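Local coordinates for RNA pseudouridylate synthase domain-containing protein 1 (Homo sapiens, PDB 5VBB) that probably binds RNA and isomerises uridine in it to pseudouridine, at residues L102-H116 / V178-D190. Residues are numbered along the deposited sequence; the frame is centred on the assembly and turned at random.
Sequences LLRGHIQESRVTISH and VHCSALGHPVVGD
His185 and His179 each spend one ring N-H on a backbone carbonyl of 102-116: in this pseudouridine synthase fold, His185 holds the end of strand 96-104 of the central antiparallel sheet, and His179 the loop after strand 111-114. Helix 175-182 closes with a Schellman motif at Gly184, and the chain then runs beside the end of strand 96-104. There Leu103 and Val187 form a single beta bridge: Arg104 N gives a bond to Pro186 O (2.8 Å), and Val188 N gives an almost straight one, 174° at the hydrogen, to Leu102 O. Arg104 O accepts from His185 ND1 at 2.7 Å, within both the carbonyl plane and the ring plane, while Ile107 CG1 sits over the centre of one ring face in a CH-pi contact. On the side of the helix, Leu103 CD1 meets Cys180 SG (3.6 Å). Val188 CG2 lies over one face of the Arg104 guanidinium, offset toward its rim, and Arg104 NE forms a salt bridge with Glu200 OE2. Farther along, Ile114 and Leu183 touch through their CD1 methyls. The Ile114 chi1 of -45° sets CG2 anti to the backbone nitrogen and over one face of the His179 ring, toward the rim rather than the centre; His179 ND1 bonds to Thr146 OG1. A leucine in place of His179 would probably leave the carbonyl of His116 and the hydroxyl of Thr146 without this shared partner. With both ring nitrogens engaged, the imidazole's rotation is fixed, and His179 NE2 reaches His116 O at 2.8 Å, only 3° out of the ring plane.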
loop_
_atom_site.group_PDB
_atom_site.type_symbol
_atom_site.label_atom_id
_atom_site.label_comp_id
_atom_site.label_asym_id
_atom_site.label_seq_id
_atom_site.Cartn_x
_atom_site.Cartn_y
_atom_site.Cartn_z
ATOM N N LEU A 102 9.845 0.643 0.086
ATOM C CA LEU A 102 11.270 0.469 0.134
ATOM C C LEU A 102 11.429 -1.032 0.285
ATOM O O LEU A 102 10.928 -1.588 1.237
ATOM C CB LEU A 102 11.936 1.186 1.276
ATOM C CG LEU A 102 11.890 2.709 1.240
ATOM C CD1 LEU A 102 12.463 3.294 2.505
ATOM C CD2 LEU A 102 12.591 3.241 0.049
ATOM N N LEU A 103 12.071 -1.679 -0.692
ATOM C CA LEU A 103 12.243 -3.116 -0.737
ATOM C C LEU A 103 13.702 -3.496 -0.540
ATOM O O LEU A 103 14.570 -2.770 -1.012
ATOM C CB LEU A 103 11.823 -3.614 -2.127
ATOM C CG LEU A 103 10.394 -3.364 -2.582
ATOM C CD1 LEU A 103 10.140 -4.128 -3.863
ATOM C CD2 LEU A 103 9.399 -3.789 -1.508
ATOM N N ARG A 104 13.961 -4.700 -0.014
ATOM C CA ARG A 104 15.332 -5.205 0.196
ATOM C C ARG A 104 16.023 -5.516 -1.125
ATOM O O ARG A 104 15.419 -6.148 -1.978
ATOM C CB ARG A 104 15.329 -6.489 1.052
ATOM C CG ARG A 104 14.860 -6.312 2.500
ATOM C CD ARG A 104 15.922 -5.644 3.304
ATOM N NE ARG A 104 15.540 -5.366 4.686
ATOM C CZ ARG A 104 16.148 -4.473 5.451
ATOM N NH1 ARG A 104 17.169 -3.768 4.977
ATOM N NH2 ARG A 104 15.718 -4.245 6.685
ATOM N N GLY A 105 17.287 -5.104 -1.258
ATOM C CA GLY A 105 18.104 -5.334 -2.442
ATOM C C GLY A 105 17.892 -4.323 -3.549
ATOM O O GLY A 105 16.875 -3.624 -3.586
ATOM N N HIS A 106 18.864 -4.250 -4.469
ATOM C CA HIS A 106 18.838 -3.401 -5.659
ATOM C C HIS A 106 18.212 -4.202 -6.813
ATOM O O HIS A 106 18.831 -5.152 -7.277
ATOM C CB HIS A 106 20.270 -2.980 -6.045
ATOM C CG HIS A 106 20.849 -1.948 -5.121
ATOM N ND1 HIS A 106 22.189 -1.629 -5.155
ATOM C CD2 HIS A 106 20.221 -1.112 -4.258
ATOM C CE1 HIS A 106 22.355 -0.675 -4.250
ATOM N NE2 HIS A 106 21.191 -0.322 -3.694
ATOM N N ILE A 107 16.999 -3.834 -7.269
ATOM C CA ILE A 107 16.316 -4.534 -8.367
ATOM C C ILE A 107 16.910 -3.988 -9.651
ATOM O O ILE A 107 16.807 -2.785 -9.878
ATOM C CB ILE A 107 14.797 -4.305 -8.254
ATOM C CG1 ILE A 107 14.293 -4.924 -6.932
ATOM C CG2 ILE A 107 14.048 -4.893 -9.454
ATOM C CD1 ILE A 107 12.807 -4.758 -6.589
ATOM N N GLN A 108 17.567 -4.835 -10.474
ATOM C CA GLN A 108 18.259 -4.347 -11.673
ATOM C C GLN A 108 17.318 -4.099 -12.855
ATOM O O GLN A 108 17.604 -3.213 -13.645
ATOM C CB GLN A 108 19.383 -5.308 -12.078
ATOM C CG GLN A 108 20.396 -5.575 -10.957
ATOM C CD GLN A 108 21.090 -4.325 -10.438
ATOM O OE1 GLN A 108 21.342 -3.362 -11.180
ATOM N NE2 GLN A 108 21.458 -4.328 -9.159
ATOM N N GLU A 109 16.183 -4.795 -12.945
ATOM C CA GLU A 109 15.180 -4.551 -14.011
ATOM C C GLU A 109 14.483 -3.218 -13.712
ATOM O O GLU A 109 14.171 -2.974 -12.554
ATOM C CB GLU A 109 14.109 -5.651 -14.022
ATOM C CG GLU A 109 14.618 -7.054 -14.284
ATOM C CD GLU A 109 14.992 -7.930 -13.103
ATOM O OE1 GLU A 109 14.733 -7.528 -11.946
ATOM O OE2 GLU A 109 15.580 -9.012 -13.338
ATOM N N SER A 110 14.189 -2.387 -14.719
ATOM C CA SER A 110 13.507 -1.111 -14.470
ATOM C C SER A 110 12.030 -1.313 -14.131
ATOM O O SER A 110 11.460 -0.529 -13.381
ATOM C CB SER A 110 13.656 -0.164 -15.658
ATOM O OG SER A 110 12.736 -0.439 -16.699
ATOM N N ARG A 111 11.408 -2.356 -14.700
ATOM C CA ARG A 111 9.993 -2.658 -14.472
ATOM C C ARG A 111 9.810 -4.153 -14.434
ATOM O O ARG A 111 10.442 -4.877 -15.220
ATOM C CB ARG A 111 9.119 -2.052 -15.584
ATOM C CG ARG A 111 7.609 -2.250 -15.397
ATOM C CD ARG A 111 6.865 -1.533 -16.486
ATOM N NE ARG A 111 5.451 -1.335 -16.184
ATOM C CZ ARG A 111 4.599 -0.720 -16.997
ATOM N NH1 ARG A 111 5.016 -0.225 -18.153
ATOM N NH2 ARG A 111 3.326 -0.572 -16.651
ATOM N N VAL A 112 8.995 -4.625 -13.497
ATOM C CA VAL A 112 8.732 -6.056 -13.323
ATOM C C VAL A 112 7.236 -6.275 -13.245
ATOM O O VAL A 112 6.558 -5.615 -12.453
ATOM C CB VAL A 112 9.419 -6.598 -12.038
ATOM C CG1 VAL A 112 9.108 -8.072 -11.803
ATOM C CG2 VAL A 112 10.918 -6.364 -12.073
ATOM N N THR A 113 6.741 -7.247 -14.003
ATOM C CA THR A 113 5.348 -7.696 -13.936
ATOM C C THR A 113 5.404 -8.904 -13.025
ATOM O O THR A 113 6.177 -9.813 -13.296
ATOM C CB THR A 113 4.839 -8.091 -15.324
ATOM O OG1 THR A 113 4.876 -6.945 -16.150
ATOM C CG2 THR A 113 3.435 -8.593 -15.292
ATOM N N ILE A 114 4.654 -8.914 -11.934
ATOM C CA ILE A 114 4.660 -10.043 -10.987
ATOM C C ILE A 114 3.298 -10.652 -11.102
ATOM O O ILE A 114 2.297 -10.025 -10.725
ATOM C CB ILE A 114 4.940 -9.640 -9.537
ATOM C CG1 ILE A 114 6.119 -8.634 -9.454
ATOM C CG2 ILE A 114 5.215 -10.921 -8.740
ATOM C CD1 ILE A 114 6.263 -7.954 -8.180
ATOM N N SER A 115 3.246 -11.854 -11.635
ATOM C CA SER A 115 1.982 -12.512 -11.961
ATOM C C SER A 115 1.739 -13.812 -11.197
ATOM O O SER A 115 0.690 -14.401 -11.402
ATOM C CB SER A 115 1.969 -12.797 -13.460
ATOM O OG SER A 115 3.013 -13.691 -13.816
ATOM N N HIS A 116 2.672 -14.269 -10.334
ATOM C CA HIS A 116 2.491 -15.529 -9.595
ATOM C C HIS A 116 1.207 -15.454 -8.809
ATOM O O HIS A 116 0.965 -14.454 -8.135
ATOM C CB HIS A 116 3.611 -15.787 -8.580
ATOM C CG HIS A 116 4.983 -15.982 -9.146
ATOM N ND1 HIS A 116 5.183 -16.452 -10.430
ATOM C CD2 HIS A 116 6.183 -15.768 -8.561
ATOM C CE1 HIS A 116 6.497 -16.509 -10.585
ATOM N NE2 HIS A 116 7.134 -16.082 -9.487
ATOM N N VAL A 178 3.459 -10.087 -0.430
ATOM C CA VAL A 178 3.762 -11.462 -0.835
ATOM C C VAL A 178 4.549 -11.475 -2.147
ATOM O O VAL A 178 5.517 -12.243 -2.285
ATOM C CB VAL A 178 2.468 -12.282 -0.924
ATOM C CG1 VAL A 178 2.713 -13.660 -1.571
ATOM C CG2 VAL A 178 1.847 -12.421 0.453
ATOM N N HIS A 179 4.100 -10.678 -3.123
ATOM C CA HIS A 179 4.743 -10.612 -4.429
ATOM C C HIS A 179 6.199 -10.115 -4.340
ATOM O O HIS A 179 7.064 -10.670 -5.016
ATOM C CB HIS A 179 3.944 -9.741 -5.388
ATOM C CG HIS A 179 2.921 -10.470 -6.228
ATOM N ND1 HIS A 179 2.030 -9.778 -7.004
ATOM C CD2 HIS A 179 2.691 -11.800 -6.386
ATOM C CE1 HIS A 179 1.276 -10.696 -7.604
ATOM N NE2 HIS A 179 1.694 -11.927 -7.304
ATOM N N CYS A 180 6.457 -9.054 -3.570
ATOM C CA CYS A 180 7.829 -8.505 -3.459
ATOM C C CYS A 180 8.770 -9.498 -2.745
ATOM O O CYS A 180 9.883 -9.751 -3.213
ATOM C CB CYS A 180 7.775 -7.150 -2.756
ATOM S SG CYS A 180 6.978 -5.872 -3.765
ATOM N N SER A 181 8.260 -10.161 -1.699
ATOM C CA SER A 181 8.991 -11.199 -0.976
ATOM C C SER A 181 9.277 -12.392 -1.889
ATOM O O SER A 181 10.388 -12.930 -1.861
ATOM C CB SER A 181 8.206 -11.632 0.257
ATOM O OG SER A 181 8.859 -12.697 0.926
ATOM N N ALA A 182 8.305 -12.772 -2.734
ATOM C CA ALA A 182 8.455 -13.864 -3.693
ATOM C C ALA A 182 9.544 -13.569 -4.748
ATOM O O ALA A 182 10.153 -14.505 -5.253
ATOM C CB ALA A 182 7.138 -14.134 -4.388
ATOM N N LEU A 183 9.741 -12.278 -5.121
ATOM C CA LEU A 183 10.814 -11.874 -6.045
ATOM C C LEU A 183 12.191 -11.927 -5.374
ATOM O O LEU A 183 13.175 -11.679 -6.052
ATOM C CB LEU A 183 10.668 -10.410 -6.519
ATOM C CG LEU A 183 9.677 -10.039 -7.550
ATOM C CD1 LEU A 183 9.813 -8.522 -7.871
ATOM C CD2 LEU A 183 9.839 -10.877 -8.788
ATOM N N GLY A 184 12.231 -12.041 -4.048
ATOM C CA GLY A 184 13.446 -11.960 -3.256
ATOM C C GLY A 184 13.739 -10.535 -2.831
ATOM O O GLY A 184 14.876 -10.254 -2.477
ATOM N N HIS A 185 12.718 -9.610 -2.859
ATOM C CA HIS A 185 12.875 -8.190 -2.493
ATOM C C HIS A 185 11.786 -7.790 -1.540
ATOM O O HIS A 185 10.924 -6.968 -1.879
ATOM C CB HIS A 185 12.894 -7.320 -3.762
ATOM C CG HIS A 185 14.017 -7.701 -4.671
ATOM N ND1 HIS A 185 15.320 -7.402 -4.356
ATOM C CD2 HIS A 185 14.003 -8.391 -5.833
ATOM C CE1 HIS A 185 16.058 -7.892 -5.336
ATOM N NE2 HIS A 185 15.297 -8.498 -6.242
ATOM N N PRO A 186 11.777 -8.388 -0.330
ATOM C CA PRO A 186 10.696 -8.089 0.617
ATOM C C PRO A 186 10.636 -6.633 1.038
ATOM O O PRO A 186 11.643 -5.922 1.018
ATOM C CB PRO A 186 11.001 -9.000 1.820
ATOM C CG PRO A 186 12.401 -9.414 1.657
ATOM C CD PRO A 186 12.718 -9.400 0.218
ATOM N N VAL A 187 9.460 -6.214 1.525
ATOM C CA VAL A 187 9.307 -4.865 2.017
ATOM C C VAL A 187 10.136 -4.723 3.287
ATOM O O VAL A 187 10.106 -5.580 4.162
ATOM C CB VAL A 187 7.825 -4.514 2.269
ATOM C CG1 VAL A 187 7.693 -3.146 2.919
ATOM C CG2 VAL A 187 7.012 -4.613 1.000
ATOM N N VAL A 188 10.873 -3.615 3.380
ATOM C CA VAL A 188 11.680 -3.300 4.549
ATOM C C VAL A 188 10.763 -3.131 5.746
ATOM O O VAL A 188 9.768 -2.424 5.666
ATOM C CB VAL A 188 12.541 -2.034 4.309
ATOM C CG1 VAL A 188 13.216 -1.573 5.594
ATOM C CG2 VAL A 188 13.592 -2.284 3.210
ATOM N N GLY A 189 11.113 -3.787 6.847
ATOM C CA GLY A 189 10.345 -3.759 8.084
ATOM C C GLY A 189 9.097 -4.630 8.061
ATOM O O GLY A 189 8.239 -4.519 8.955
ATOM N N ASP A 190 9.003 -5.544 7.106
ATOM C CA ASP A 190 7.869 -6.461 7.023
ATOM C C ASP A 190 8.085 -7.623 7.984
ATOM O O ASP A 190 8.842 -8.554 7.698
ATOM C CB ASP A 190 7.643 -6.957 5.602
ATOM C CG ASP A 190 6.317 -7.664 5.397
ATOM O OD1 ASP A 190 5.808 -8.256 6.354
ATOM O OD2 ASP A 190 5.845 -7.723 4.245
#